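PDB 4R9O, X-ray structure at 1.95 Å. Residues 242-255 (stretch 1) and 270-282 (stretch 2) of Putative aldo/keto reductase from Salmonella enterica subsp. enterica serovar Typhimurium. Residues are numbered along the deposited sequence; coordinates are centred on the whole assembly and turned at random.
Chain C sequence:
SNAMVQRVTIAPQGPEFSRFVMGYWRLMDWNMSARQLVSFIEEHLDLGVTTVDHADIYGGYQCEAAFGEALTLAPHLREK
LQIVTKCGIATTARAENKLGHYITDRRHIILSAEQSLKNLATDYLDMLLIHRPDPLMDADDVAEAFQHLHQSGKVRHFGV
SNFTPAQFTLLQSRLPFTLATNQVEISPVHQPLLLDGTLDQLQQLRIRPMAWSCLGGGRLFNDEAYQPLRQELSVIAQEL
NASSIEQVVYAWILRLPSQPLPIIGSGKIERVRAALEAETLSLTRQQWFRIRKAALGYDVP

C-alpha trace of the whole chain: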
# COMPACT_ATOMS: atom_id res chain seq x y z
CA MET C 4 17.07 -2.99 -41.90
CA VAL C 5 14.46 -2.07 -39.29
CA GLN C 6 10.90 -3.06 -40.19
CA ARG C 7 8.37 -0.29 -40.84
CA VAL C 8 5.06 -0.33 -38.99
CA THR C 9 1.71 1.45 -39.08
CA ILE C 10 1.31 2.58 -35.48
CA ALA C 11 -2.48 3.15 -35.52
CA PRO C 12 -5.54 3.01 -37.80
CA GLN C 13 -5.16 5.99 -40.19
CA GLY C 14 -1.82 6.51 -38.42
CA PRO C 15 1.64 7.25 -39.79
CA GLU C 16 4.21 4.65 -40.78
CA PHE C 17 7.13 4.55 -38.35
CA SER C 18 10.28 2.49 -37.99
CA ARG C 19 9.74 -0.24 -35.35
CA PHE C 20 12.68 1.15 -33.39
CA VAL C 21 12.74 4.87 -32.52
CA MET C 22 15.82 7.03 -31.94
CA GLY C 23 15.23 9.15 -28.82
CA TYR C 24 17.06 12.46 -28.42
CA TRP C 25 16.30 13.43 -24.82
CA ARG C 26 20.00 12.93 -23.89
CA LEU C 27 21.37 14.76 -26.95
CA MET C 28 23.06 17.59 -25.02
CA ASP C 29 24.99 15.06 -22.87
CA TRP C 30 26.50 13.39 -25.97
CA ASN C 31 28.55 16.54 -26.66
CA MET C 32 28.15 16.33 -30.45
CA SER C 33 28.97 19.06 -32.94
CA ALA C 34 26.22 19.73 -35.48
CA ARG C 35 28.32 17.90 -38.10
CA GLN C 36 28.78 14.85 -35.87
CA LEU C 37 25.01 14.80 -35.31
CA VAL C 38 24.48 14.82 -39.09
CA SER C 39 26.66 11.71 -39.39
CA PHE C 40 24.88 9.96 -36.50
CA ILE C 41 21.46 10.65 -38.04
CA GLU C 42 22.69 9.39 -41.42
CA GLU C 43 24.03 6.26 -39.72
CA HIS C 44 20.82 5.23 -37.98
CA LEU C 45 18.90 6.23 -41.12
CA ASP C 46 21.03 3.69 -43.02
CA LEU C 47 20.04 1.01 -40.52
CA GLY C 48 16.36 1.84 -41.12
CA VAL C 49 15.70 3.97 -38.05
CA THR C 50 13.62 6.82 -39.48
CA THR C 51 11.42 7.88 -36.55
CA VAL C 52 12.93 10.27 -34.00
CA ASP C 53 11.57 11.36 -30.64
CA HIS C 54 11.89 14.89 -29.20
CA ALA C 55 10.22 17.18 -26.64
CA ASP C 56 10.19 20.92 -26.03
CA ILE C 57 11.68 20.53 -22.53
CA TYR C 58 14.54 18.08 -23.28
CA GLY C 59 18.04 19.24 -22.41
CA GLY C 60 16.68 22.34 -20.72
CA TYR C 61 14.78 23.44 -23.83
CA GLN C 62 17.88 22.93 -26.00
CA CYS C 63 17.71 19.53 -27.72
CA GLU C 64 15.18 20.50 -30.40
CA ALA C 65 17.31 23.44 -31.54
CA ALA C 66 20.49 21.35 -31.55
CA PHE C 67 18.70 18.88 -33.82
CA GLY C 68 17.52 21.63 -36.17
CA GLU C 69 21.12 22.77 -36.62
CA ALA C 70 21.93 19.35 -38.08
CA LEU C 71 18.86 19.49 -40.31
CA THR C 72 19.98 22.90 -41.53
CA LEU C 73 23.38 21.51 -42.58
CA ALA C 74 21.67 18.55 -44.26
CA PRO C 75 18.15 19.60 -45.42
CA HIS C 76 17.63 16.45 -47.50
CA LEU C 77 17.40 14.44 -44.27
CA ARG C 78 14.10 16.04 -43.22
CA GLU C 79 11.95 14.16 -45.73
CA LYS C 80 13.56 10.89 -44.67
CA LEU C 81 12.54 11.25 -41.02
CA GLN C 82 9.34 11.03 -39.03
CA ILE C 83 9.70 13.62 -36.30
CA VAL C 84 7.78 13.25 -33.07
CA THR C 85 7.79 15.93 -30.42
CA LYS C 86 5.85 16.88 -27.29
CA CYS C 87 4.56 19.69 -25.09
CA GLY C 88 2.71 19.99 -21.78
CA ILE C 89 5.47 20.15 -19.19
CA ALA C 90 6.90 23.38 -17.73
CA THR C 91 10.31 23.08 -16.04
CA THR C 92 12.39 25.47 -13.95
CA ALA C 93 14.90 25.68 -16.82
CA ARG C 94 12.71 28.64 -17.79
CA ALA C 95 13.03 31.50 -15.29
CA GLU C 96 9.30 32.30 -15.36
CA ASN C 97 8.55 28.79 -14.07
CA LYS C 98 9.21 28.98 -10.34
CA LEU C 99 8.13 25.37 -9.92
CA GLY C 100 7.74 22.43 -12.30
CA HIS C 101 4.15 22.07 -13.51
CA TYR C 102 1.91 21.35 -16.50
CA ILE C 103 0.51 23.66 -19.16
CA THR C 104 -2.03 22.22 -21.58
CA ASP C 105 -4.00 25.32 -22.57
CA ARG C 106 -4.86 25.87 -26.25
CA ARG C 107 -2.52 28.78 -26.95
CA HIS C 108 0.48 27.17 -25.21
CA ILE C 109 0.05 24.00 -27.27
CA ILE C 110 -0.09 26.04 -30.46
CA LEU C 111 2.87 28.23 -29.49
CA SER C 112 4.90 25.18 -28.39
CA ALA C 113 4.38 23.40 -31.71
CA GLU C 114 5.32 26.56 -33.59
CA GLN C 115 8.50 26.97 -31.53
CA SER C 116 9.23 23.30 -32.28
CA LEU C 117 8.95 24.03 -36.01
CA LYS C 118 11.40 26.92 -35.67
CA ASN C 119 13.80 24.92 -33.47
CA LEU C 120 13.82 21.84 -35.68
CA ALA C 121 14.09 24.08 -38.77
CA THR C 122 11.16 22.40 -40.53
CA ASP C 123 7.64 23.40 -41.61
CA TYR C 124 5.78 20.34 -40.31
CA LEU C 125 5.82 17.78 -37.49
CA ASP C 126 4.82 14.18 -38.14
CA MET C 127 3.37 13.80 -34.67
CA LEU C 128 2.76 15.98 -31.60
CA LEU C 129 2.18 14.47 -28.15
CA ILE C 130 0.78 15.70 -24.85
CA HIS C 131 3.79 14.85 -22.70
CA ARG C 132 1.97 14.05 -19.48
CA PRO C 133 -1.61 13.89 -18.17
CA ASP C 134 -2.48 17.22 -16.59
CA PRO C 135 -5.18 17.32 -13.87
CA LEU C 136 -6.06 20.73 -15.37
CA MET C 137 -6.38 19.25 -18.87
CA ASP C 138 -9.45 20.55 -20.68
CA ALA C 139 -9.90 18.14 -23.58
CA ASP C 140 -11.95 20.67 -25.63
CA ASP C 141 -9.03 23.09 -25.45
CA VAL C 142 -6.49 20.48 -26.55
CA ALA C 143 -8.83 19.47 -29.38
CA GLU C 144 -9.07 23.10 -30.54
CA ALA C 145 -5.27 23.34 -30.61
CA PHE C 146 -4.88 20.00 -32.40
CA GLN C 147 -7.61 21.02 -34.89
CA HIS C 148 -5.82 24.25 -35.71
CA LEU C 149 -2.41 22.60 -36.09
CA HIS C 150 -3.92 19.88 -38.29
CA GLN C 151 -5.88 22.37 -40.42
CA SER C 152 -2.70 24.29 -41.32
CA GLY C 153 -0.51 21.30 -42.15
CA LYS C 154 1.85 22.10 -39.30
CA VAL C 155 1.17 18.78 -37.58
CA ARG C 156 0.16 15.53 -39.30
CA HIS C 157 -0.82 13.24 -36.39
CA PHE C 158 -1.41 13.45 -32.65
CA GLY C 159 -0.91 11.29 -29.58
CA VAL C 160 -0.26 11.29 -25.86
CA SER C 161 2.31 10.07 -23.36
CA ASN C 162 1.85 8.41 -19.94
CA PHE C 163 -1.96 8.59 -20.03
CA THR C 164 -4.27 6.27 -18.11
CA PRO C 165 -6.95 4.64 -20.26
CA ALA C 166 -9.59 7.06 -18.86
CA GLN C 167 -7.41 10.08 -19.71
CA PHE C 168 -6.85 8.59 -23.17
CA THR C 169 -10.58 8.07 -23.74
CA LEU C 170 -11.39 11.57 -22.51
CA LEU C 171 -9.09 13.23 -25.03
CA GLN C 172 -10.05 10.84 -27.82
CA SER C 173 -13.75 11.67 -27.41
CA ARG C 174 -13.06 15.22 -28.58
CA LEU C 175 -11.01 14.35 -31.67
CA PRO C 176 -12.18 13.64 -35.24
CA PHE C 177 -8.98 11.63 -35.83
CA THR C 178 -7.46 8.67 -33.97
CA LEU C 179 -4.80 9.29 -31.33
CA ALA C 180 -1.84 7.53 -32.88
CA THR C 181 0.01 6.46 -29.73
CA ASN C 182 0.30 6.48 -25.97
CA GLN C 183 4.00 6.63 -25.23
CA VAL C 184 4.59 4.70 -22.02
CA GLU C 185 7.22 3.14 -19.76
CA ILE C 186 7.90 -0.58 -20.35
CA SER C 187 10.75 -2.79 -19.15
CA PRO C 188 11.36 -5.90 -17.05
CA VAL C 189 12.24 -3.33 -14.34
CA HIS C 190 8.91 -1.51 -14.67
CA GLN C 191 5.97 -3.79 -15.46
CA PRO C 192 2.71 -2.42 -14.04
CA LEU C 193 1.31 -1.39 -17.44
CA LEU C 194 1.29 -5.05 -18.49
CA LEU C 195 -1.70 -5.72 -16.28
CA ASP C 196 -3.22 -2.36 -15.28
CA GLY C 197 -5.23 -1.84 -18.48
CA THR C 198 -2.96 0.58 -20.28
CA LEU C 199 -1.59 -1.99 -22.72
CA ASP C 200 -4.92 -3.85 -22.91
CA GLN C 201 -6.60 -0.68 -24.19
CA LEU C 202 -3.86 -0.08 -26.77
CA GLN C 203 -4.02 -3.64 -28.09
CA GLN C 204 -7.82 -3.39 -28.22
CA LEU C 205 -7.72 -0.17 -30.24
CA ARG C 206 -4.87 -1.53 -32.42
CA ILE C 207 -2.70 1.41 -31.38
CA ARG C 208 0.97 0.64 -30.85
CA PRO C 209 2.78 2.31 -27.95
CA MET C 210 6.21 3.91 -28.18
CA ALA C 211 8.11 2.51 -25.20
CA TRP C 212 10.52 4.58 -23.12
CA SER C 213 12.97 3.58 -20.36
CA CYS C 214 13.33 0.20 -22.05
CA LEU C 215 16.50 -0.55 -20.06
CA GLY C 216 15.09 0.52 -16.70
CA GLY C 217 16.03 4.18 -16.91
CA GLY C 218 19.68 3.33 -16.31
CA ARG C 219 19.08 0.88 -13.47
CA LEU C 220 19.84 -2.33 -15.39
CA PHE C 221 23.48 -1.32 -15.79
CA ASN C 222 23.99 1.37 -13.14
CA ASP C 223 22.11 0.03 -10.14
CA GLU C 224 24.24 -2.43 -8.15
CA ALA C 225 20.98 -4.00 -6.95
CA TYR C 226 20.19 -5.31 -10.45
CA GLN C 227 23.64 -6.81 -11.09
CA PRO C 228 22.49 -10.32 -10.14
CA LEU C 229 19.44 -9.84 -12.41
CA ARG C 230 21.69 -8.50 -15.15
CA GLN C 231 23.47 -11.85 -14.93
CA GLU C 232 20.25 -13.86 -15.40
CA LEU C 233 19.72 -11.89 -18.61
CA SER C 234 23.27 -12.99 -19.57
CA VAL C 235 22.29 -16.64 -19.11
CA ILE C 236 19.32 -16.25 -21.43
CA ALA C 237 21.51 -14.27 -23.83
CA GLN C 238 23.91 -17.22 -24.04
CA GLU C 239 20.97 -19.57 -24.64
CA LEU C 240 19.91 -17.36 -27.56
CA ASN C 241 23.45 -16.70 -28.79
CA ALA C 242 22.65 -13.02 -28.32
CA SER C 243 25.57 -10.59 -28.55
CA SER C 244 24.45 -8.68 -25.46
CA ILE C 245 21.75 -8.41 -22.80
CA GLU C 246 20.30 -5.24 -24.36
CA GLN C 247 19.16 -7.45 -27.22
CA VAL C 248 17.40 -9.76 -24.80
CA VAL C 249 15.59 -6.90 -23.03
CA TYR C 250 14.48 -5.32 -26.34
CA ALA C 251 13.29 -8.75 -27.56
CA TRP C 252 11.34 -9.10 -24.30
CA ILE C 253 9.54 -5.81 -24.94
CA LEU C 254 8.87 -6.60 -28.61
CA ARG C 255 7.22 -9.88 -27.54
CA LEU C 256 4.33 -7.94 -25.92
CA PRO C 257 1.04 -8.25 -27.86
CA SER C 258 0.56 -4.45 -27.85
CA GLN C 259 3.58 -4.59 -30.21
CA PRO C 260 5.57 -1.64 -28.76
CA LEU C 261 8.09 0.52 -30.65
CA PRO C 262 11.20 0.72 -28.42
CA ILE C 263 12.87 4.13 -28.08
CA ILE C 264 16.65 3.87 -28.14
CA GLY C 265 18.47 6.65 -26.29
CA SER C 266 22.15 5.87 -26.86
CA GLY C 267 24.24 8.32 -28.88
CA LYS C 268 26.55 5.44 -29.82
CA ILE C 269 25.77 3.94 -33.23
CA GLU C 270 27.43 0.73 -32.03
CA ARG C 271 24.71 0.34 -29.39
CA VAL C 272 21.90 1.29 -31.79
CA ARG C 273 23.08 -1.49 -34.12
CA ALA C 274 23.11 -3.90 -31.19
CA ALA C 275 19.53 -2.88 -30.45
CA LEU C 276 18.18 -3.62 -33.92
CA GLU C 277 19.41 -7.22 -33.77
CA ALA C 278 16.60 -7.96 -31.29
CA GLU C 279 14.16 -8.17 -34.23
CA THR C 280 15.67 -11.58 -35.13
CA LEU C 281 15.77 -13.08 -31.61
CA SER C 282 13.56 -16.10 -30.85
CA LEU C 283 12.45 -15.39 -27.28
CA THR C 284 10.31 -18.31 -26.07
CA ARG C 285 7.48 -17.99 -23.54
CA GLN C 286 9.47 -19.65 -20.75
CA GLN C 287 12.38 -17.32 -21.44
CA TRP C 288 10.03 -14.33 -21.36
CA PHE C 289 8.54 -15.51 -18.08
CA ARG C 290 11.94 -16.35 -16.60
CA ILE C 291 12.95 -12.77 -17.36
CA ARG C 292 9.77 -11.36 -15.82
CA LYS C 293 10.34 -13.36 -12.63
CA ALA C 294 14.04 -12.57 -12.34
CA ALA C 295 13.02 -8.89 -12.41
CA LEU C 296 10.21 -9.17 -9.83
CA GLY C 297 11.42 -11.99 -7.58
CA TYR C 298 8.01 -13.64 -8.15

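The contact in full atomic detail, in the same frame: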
# COMPACT_ATOMS: atom_id res chain seq x y z
N ALA C 242 22.77 -14.46 -28.18
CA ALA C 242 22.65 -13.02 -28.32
C ALA C 242 23.96 -12.33 -27.94
O ALA C 242 24.61 -12.68 -26.95
CB ALA C 242 21.50 -12.49 -27.46
N SER C 243 24.34 -11.34 -28.75
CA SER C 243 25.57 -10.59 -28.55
C SER C 243 25.65 -9.87 -27.20
O SER C 243 26.74 -9.64 -26.66
CB SER C 243 25.74 -9.57 -29.67
OG SER C 243 26.61 -8.52 -29.28
N SER C 244 24.49 -9.51 -26.65
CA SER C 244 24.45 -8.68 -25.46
C SER C 244 23.11 -8.80 -24.76
O SER C 244 22.16 -9.35 -25.32
CB SER C 244 24.71 -7.22 -25.83
OG SER C 244 23.66 -6.72 -26.64
N ILE C 245 23.01 -8.30 -23.53
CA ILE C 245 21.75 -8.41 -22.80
C ILE C 245 20.74 -7.36 -23.26
O ILE C 245 19.54 -7.56 -23.09
CB ILE C 245 21.96 -8.30 -21.28
CG1 ILE C 245 22.49 -6.93 -20.89
CG2 ILE C 245 22.89 -9.40 -20.79
CD1 ILE C 245 22.60 -6.72 -19.40
N GLU C 246 21.21 -6.25 -23.83
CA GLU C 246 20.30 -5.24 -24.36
C GLU C 246 19.38 -5.85 -25.39
O GLU C 246 18.19 -5.54 -25.45
CB GLU C 246 21.05 -4.06 -25.00
CG GLU C 246 21.93 -3.27 -24.07
CD GLU C 246 23.38 -3.73 -24.09
OE1 GLU C 246 23.62 -4.95 -23.97
OE2 GLU C 246 24.27 -2.87 -24.25
N GLN C 247 19.94 -6.73 -26.22
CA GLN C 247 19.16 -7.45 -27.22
C GLN C 247 18.05 -8.27 -26.60
O GLN C 247 16.95 -8.33 -27.13
CB GLN C 247 20.06 -8.36 -28.04
CG GLN C 247 20.81 -7.63 -29.07
CD GLN C 247 21.92 -8.45 -29.66
OE1 GLN C 247 22.97 -7.92 -30.01
NE2 GLN C 247 21.70 -9.76 -29.76
N VAL C 248 18.37 -8.92 -25.49
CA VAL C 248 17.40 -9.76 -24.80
C VAL C 248 16.26 -8.90 -24.25
O VAL C 248 15.10 -9.21 -24.45
CB VAL C 248 18.07 -10.58 -23.67
CG1 VAL C 248 17.03 -11.45 -22.95
CG2 VAL C 248 19.20 -11.43 -24.24
N VAL C 249 16.60 -7.80 -23.58
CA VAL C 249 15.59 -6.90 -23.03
C VAL C 249 14.69 -6.32 -24.13
O VAL C 249 13.48 -6.30 -23.99
CB VAL C 249 16.23 -5.74 -22.25
CG1 VAL C 249 15.17 -4.72 -21.83
CG2 VAL C 249 16.99 -6.28 -21.04
N TYR C 250 15.28 -5.85 -25.23
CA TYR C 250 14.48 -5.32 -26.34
C TYR C 250 13.55 -6.40 -26.91
O TYR C 250 12.39 -6.13 -27.24
CB TYR C 250 15.38 -4.75 -27.45
CG TYR C 250 16.01 -3.41 -27.09
CD1 TYR C 250 15.26 -2.38 -26.55
CD2 TYR C 250 17.37 -3.19 -27.30
CE1 TYR C 250 15.84 -1.15 -26.22
CE2 TYR C 250 17.96 -1.98 -26.97
CZ TYR C 250 17.20 -0.96 -26.44
OH TYR C 250 17.80 0.24 -26.12
N ALA C 251 14.07 -7.63 -27.03
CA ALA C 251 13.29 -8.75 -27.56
C ALA C 251 12.11 -9.03 -26.63
O ALA C 251 11.01 -9.35 -27.09
CB ALA C 251 14.18 -9.99 -27.72
N TRP C 252 12.35 -8.89 -25.33
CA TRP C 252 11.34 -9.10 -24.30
C TRP C 252 10.18 -8.12 -24.44
O TRP C 252 9.01 -8.49 -24.28
CB TRP C 252 11.99 -8.96 -22.92
CG TRP C 252 11.10 -9.29 -21.76
CD1 TRP C 252 10.97 -10.50 -21.14
CD2 TRP C 252 10.23 -8.39 -21.05
NE1 TRP C 252 10.07 -10.42 -20.11
CE2 TRP C 252 9.60 -9.13 -20.03
CE3 TRP C 252 9.91 -7.03 -21.20
CZ2 TRP C 252 8.68 -8.56 -19.15
CZ3 TRP C 252 8.99 -6.46 -20.32
CH2 TRP C 252 8.38 -7.23 -19.31
N ILE C 253 10.52 -6.87 -24.73
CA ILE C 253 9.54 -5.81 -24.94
C ILE C 253 8.76 -6.01 -26.24
O ILE C 253 7.54 -5.87 -26.28
CB ILE C 253 10.25 -4.43 -24.97
CG1 ILE C 253 10.75 -4.06 -23.57
CG2 ILE C 253 9.33 -3.35 -25.52
CD1 ILE C 253 11.58 -2.79 -23.55
N LEU C 254 9.48 -6.35 -27.31
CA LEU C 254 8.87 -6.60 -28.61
C LEU C 254 7.86 -7.75 -28.58
O LEU C 254 6.95 -7.80 -29.40
CB LEU C 254 9.93 -6.93 -29.67
CG LEU C 254 10.90 -5.83 -30.11
CD1 LEU C 254 11.84 -6.39 -31.18
CD2 LEU C 254 10.14 -4.62 -30.65
N ARG C 255 8.06 -8.68 -27.65
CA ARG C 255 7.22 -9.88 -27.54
C ARG C 255 5.80 -9.53 -27.06
O ARG C 255 4.86 -10.30 -27.28
CB ARG C 255 7.88 -10.89 -26.59
CG ARG C 255 7.13 -12.22 -26.40
CD ARG C 255 6.88 -12.92 -27.73
NE ARG C 255 6.09 -14.14 -27.56
CZ ARG C 255 4.76 -14.17 -27.48
NH1 ARG C 255 4.14 -15.34 -27.35
NH2 ARG C 255 4.06 -13.04 -27.53
N GLU C 270 27.13 2.11 -32.40
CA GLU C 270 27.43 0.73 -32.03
C GLU C 270 26.28 0.10 -31.25
O GLU C 270 25.85 -1.01 -31.54
CB GLU C 270 28.72 0.68 -31.21
CG GLU C 270 28.81 1.80 -30.17
CD GLU C 270 30.22 2.33 -29.99
OE1 GLU C 270 30.92 1.88 -29.06
OE2 GLU C 270 30.63 3.21 -30.78
N ARG C 271 25.77 0.84 -30.27
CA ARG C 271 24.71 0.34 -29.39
C ARG C 271 23.34 0.34 -30.06
O ARG C 271 22.50 -0.52 -29.77
CB ARG C 271 24.65 1.16 -28.10
CG ARG C 271 25.72 0.78 -27.08
CD ARG C 271 25.52 1.55 -25.78
NE ARG C 271 24.17 1.39 -25.24
CZ ARG C 271 23.83 0.56 -24.26
NH1 ARG C 271 24.75 -0.20 -23.68
NH2 ARG C 271 22.57 0.50 -23.85
N VAL C 272 23.09 1.30 -30.94
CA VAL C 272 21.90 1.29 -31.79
C VAL C 272 21.85 0.03 -32.65
O VAL C 272 20.82 -0.63 -32.74
CB VAL C 272 21.85 2.52 -32.72
CG1 VAL C 272 20.71 2.37 -33.74
CG2 VAL C 272 21.71 3.80 -31.92
N ARG C 273 22.97 -0.29 -33.29
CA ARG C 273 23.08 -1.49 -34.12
C ARG C 273 22.78 -2.73 -33.31
O ARG C 273 22.06 -3.63 -33.75
CB ARG C 273 24.47 -1.58 -34.75
CG ARG C 273 24.66 -2.73 -35.72
CD ARG C 273 26.03 -2.68 -36.38
NE ARG C 273 26.25 -1.42 -37.08
CZ ARG C 273 27.26 -0.59 -36.83
NH1 ARG C 273 28.16 -0.88 -35.90
NH2 ARG C 273 27.38 0.54 -37.52
N ALA C 274 23.31 -2.77 -32.09
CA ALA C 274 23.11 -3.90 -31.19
C ALA C 274 21.67 -3.96 -30.69
O ALA C 274 21.24 -4.98 -30.17
CB ALA C 274 24.07 -3.84 -30.02
N ALA C 275 20.93 -2.87 -30.84
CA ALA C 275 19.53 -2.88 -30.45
C ALA C 275 18.69 -3.53 -31.54
O ALA C 275 17.80 -4.33 -31.26
CB ALA C 275 19.05 -1.46 -30.18
N LEU C 276 19.00 -3.20 -32.78
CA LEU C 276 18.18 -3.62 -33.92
C LEU C 276 18.22 -5.13 -34.15
O LEU C 276 17.33 -5.69 -34.76
CB LEU C 276 18.63 -2.89 -35.18
CG LEU C 276 18.74 -1.37 -34.98
CD1 LEU C 276 19.16 -0.67 -36.26
CD2 LEU C 276 17.43 -0.80 -34.43
N GLU C 277 19.27 -5.78 -33.64
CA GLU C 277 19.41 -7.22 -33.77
C GLU C 277 18.36 -8.00 -32.97
O GLU C 277 18.19 -9.20 -33.16
CB GLU C 277 20.82 -7.65 -33.35
CG GLU C 277 21.92 -7.10 -34.25
CD GLU C 277 23.31 -7.56 -33.85
OE1 GLU C 277 24.28 -7.20 -34.56
OE2 GLU C 277 23.44 -8.28 -32.84
N ALA C 278 17.64 -7.31 -32.08
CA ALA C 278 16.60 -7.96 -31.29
C ALA C 278 15.44 -8.44 -32.16
O ALA C 278 14.76 -9.40 -31.80
CB ALA C 278 16.09 -7.02 -30.20
N GLU C 279 15.22 -7.78 -33.29
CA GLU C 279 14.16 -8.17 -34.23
C GLU C 279 14.26 -9.64 -34.69
O GLU C 279 13.25 -10.23 -35.08
CB GLU C 279 14.17 -7.27 -35.48
CG GLU C 279 13.53 -5.89 -35.28
CD GLU C 279 12.77 -5.39 -36.51
OE1 GLU C 279 11.83 -6.09 -36.97
OE2 GLU C 279 13.09 -4.30 -37.02
N THR C 280 15.46 -10.21 -34.63
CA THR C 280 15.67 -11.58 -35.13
C THR C 280 15.79 -12.63 -34.02
O THR C 280 15.99 -13.82 -34.29
CB THR C 280 16.94 -11.65 -36.01
OG1 THR C 280 18.10 -11.35 -35.22
CG2 THR C 280 16.84 -10.66 -37.16
N LEU C 281 15.65 -12.20 -32.77
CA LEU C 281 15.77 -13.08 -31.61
C LEU C 281 14.50 -13.89 -31.34
O LEU C 281 13.40 -13.34 -31.33
CB LEU C 281 16.13 -12.26 -30.37
CG LEU C 281 17.55 -12.36 -29.83
CD1 LEU C 281 18.56 -12.01 -30.90
CD2 LEU C 281 17.71 -11.44 -28.62
N SER C 282 14.67 -15.19 -31.11
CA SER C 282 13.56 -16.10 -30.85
C SER C 282 13.31 -16.28 -29.36
O SER C 282 13.63 -17.32 -28.79
CB SER C 282 13.83 -17.47 -31.49
OG SER C 282 14.29 -17.34 -32.82

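Two short helical pieces of one chain meet here, and both backbones are locally self-sufficient. In stretch 1 the helix that carries Glu-246 to Leu-254 runs on regular i to i+4 bonds, such as Tyr-250 N to Glu-246 O at 2.9 Å and Ala-251 N to Gln-247 O at 3.0 Å. Stretch 2 enters as the last part of a helix, then tightens into a 3-10 segment over 277-280. The bonds there span three residues instead of four, a pattern already begun with Ala-275 N to Val-272 O at 2.9 Å: Ala-278 N to Ala-275 O is 3.1 Å and Leu-281 N to Ala-278 O the same distance. Thr-280 adds a side-chain bond back to its own turn, OG1 to Glu-277 O at 3.0 Å.

The two helix axes cross at -48° and approach to 8.6 Å, but the tightest backbone pairing lies beyond that second helix, in the 3-10 turn: the CA atoms of Gln-247 and Ala-278 are 4.8 Å apart. Ala-278 suits so close an approach, because its CB points toward the first helix and is all the side chain it has. That methyl sits 3.4 Å from Gln-247 O, 3.6 Å from Tyr-250 CB and 3.8 Å from Ala-251 N, so it rests directly on the helix backbone. Ala-251 answers in kind, its CB 4.3 Å from Ala-278 CB. The first rule is an alanine on the 3-10 side at the point of closest backbone approach; across from it is Gln-247, whose CA-to-CB bond points sideways.

Larger apolar groups fill the space around that point. Leu-281, just after the 3-10 turn, points toward the first helix, and its CD2 lies 3.9 Å from Ala-251 CB, 4.1 Å from Ala-242 CB and 3.5 Å from Gln-247 O. One methyl thus touches both the helix and the loop that precedes it. Leu-254, one helical turn beyond Tyr-250, brings its CD1 to 4.4 Å from Ala-278 CB and 4.2 Å from Ala-278 O, a looser contact. Tyr-250 itself reaches back along stretch 2, placing CE2 3.4 Å from Ala-275 CB; the ring meets the alanine methyl obliquely, in close apolar contact.

Polar chemistry gathers near the start of the first helix. Glu-246 points toward stretch 2 and forms a salt bridge with Arg-271, OE2 to NH1 at 2.8 Å. The CA-to-CB bond of Arg-271 is directed sideways, yet its long side chain carries the guanidinium to the carboxylate. Gln-247 also starts sideways, but its end comes nearer, reaching the neighbourhood of Ala-274 and Glu-277; its amide is probably turned over in the model, so the polar pairing there remains open. Ser-243 is more peripheral, its CB 4.1 Å from Glu-277 OE2.

The two stretches bury 605 Å² in total. The readable design is methyl-on-backbone packing, two leucines and a tyrosine packed around it, and a salt bridge nearby.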